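PDB 3HG9: PilM from Pseudomonas aeruginosa, which is of unknown function but, as a PilM-family protein, may take part in forming a type IV pilus, perhaps of the conjugative kind. Local coordinates for the interface of chains A and B. Residues are numbered along the deposited sequence; one frame, centred on the assembly and turned at random. Chains: chain A/B, PilM.

The interface of chains A and B. Residues chain A 88-90, 121; chain B 19, 23, 81-82, 85.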
# COMPACT_ATOMS: atom_id res chain seq x y z
N ASP A 88 -1.80 -1.21 0.74
CA ASP A 88 -0.88 -2.23 1.19
C ASP A 88 -0.26 -1.65 2.38
O ASP A 88 0.42 -0.64 2.25
CB ASP A 88 0.21 -2.49 0.13
CG ASP A 88 1.53 -3.06 0.73
OD1 ASP A 88 2.32 -3.71 -0.06
OD2 ASP A 88 1.78 -2.86 1.96
N LEU A 89 -0.48 -2.30 3.52
CA LEU A 89 0.05 -1.83 4.78
C LEU A 89 0.64 -2.93 5.58
O LEU A 89 0.38 -4.13 5.30
CB LEU A 89 -1.03 -1.24 5.65
CG LEU A 89 -1.56 0.05 5.10
CD1 LEU A 89 -2.95 -0.27 4.37
CD2 LEU A 89 -1.65 0.90 6.26
N VAL A 90 1.41 -2.52 6.59
CA VAL A 90 2.02 -3.42 7.56
C VAL A 90 1.86 -2.84 8.98
O VAL A 90 2.14 -1.62 9.19
CB VAL A 90 3.51 -3.67 7.17
CG1 VAL A 90 4.27 -4.40 8.25
CG2 VAL A 90 3.56 -4.50 5.89
N ALA A 121 0.36 -8.11 7.46
CA ALA A 121 0.42 -7.31 6.30
C ALA A 121 -0.89 -7.42 5.60
O ALA A 121 -1.43 -8.54 5.48
CB ALA A 121 1.52 -7.79 5.46
N LEU B 19 6.38 -14.67 4.90
CA LEU B 19 5.15 -13.96 5.03
C LEU B 19 4.77 -13.24 3.70
O LEU B 19 3.67 -13.43 3.16
CB LEU B 19 5.27 -12.97 6.19
CG LEU B 19 3.91 -12.34 6.50
CD1 LEU B 19 3.81 -12.16 8.03
CD2 LEU B 19 3.68 -10.98 5.83
N ARG B 23 1.47 -14.02 1.58
CA ARG B 23 0.55 -12.93 1.32
C ARG B 23 0.17 -12.81 -0.16
O ARG B 23 -1.03 -12.65 -0.53
CB ARG B 23 1.11 -11.57 1.82
CG ARG B 23 0.01 -10.47 1.72
CD ARG B 23 0.43 -9.15 2.25
NE ARG B 23 1.16 -8.36 1.25
CZ ARG B 23 1.49 -7.08 1.40
NH1 ARG B 23 1.13 -6.46 2.52
NH2 ARG B 23 2.19 -6.42 0.45
N VAL B 81 9.51 -6.69 8.05
CA VAL B 81 8.41 -6.85 7.06
C VAL B 81 7.98 -5.54 6.43
O VAL B 81 7.65 -5.50 5.25
CB VAL B 81 7.13 -7.41 7.70
CG1 VAL B 81 5.94 -7.17 6.77
CG2 VAL B 81 7.31 -8.94 8.02
N ASP B 82 7.89 -4.50 7.25
CA ASP B 82 7.48 -3.16 6.80
C ASP B 82 8.47 -2.77 5.70
O ASP B 82 8.11 -2.37 4.58
CB ASP B 82 7.55 -2.28 8.05
CG ASP B 82 7.31 -0.82 7.81
OD1 ASP B 82 6.10 -0.41 7.75
OD2 ASP B 82 8.33 -0.07 7.85
N THR B 85 8.12 -4.28 2.05
CA THR B 85 6.77 -4.10 1.48
C THR B 85 6.65 -2.88 0.55
O THR B 85 6.34 -3.04 -0.62
CB THR B 85 5.64 -4.09 2.56
OG1 THR B 85 6.04 -3.31 3.69
CG2 THR B 85 5.34 -5.53 3.05
O HOH W 1 4.15 -3.72 -1.63
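A:Val90 sets both of its methyls against chain B, where they meet B:Val81, B:Asp82 and B:Thr85, in a two-fold symmetric interface between copies of a PilM-family protein. Strands 88-93 and 119-123 of chain A face helices 12-31 and 77-83 of chain B in a strand-on-helix packing, an arrangement that may reflect an exchange of segments between the copies, although the deposited assembly alone does not prove a dimer in the cell. Packing is tight around A:Val90, which hides 55 Å² under the partner. Its CG1, anti to the backbone N (chi1 171°), lies 3.6 Å from CG1 of B:Val81 and also rests against the backbone CA of B:Asp82. The other branch, CG2, meets both the CG2 methyl and the hydroxyl OG1 of B:Thr85, each at 3.5 Å. That OG1 bonds back to the carbonyl O of B:Val81 (3.1 Å), in the carbonyl plane and on a lone pair, which helps to hold the side chain's rotation. Looser geometry marks the salt bridge, the water and the leucine contact. NH2 of B:Arg23 forms a salt bridge and hydrogen bond to the carboxylate OD1 of A:Asp88 at 2.8 Å, but the carboxylate and guanidinium planes stand 86° apart. The donor reaches OD1 from above the carboxylate plane, 64° out of it, so the pair is not the flat, two-pronged kind. A bend at chi3 brings the guanidinium NH1 close to A:Ala121 CB, which lies 3.7 Å from the arginine CD. B:Leu19 adds a light touch, its CD2 3.9 Å from CB of A:Ala121. Water 1 is placed between A:Asp88 OD1 and the backbone O of B:Thr85, though both modelled distances are doubtfully short.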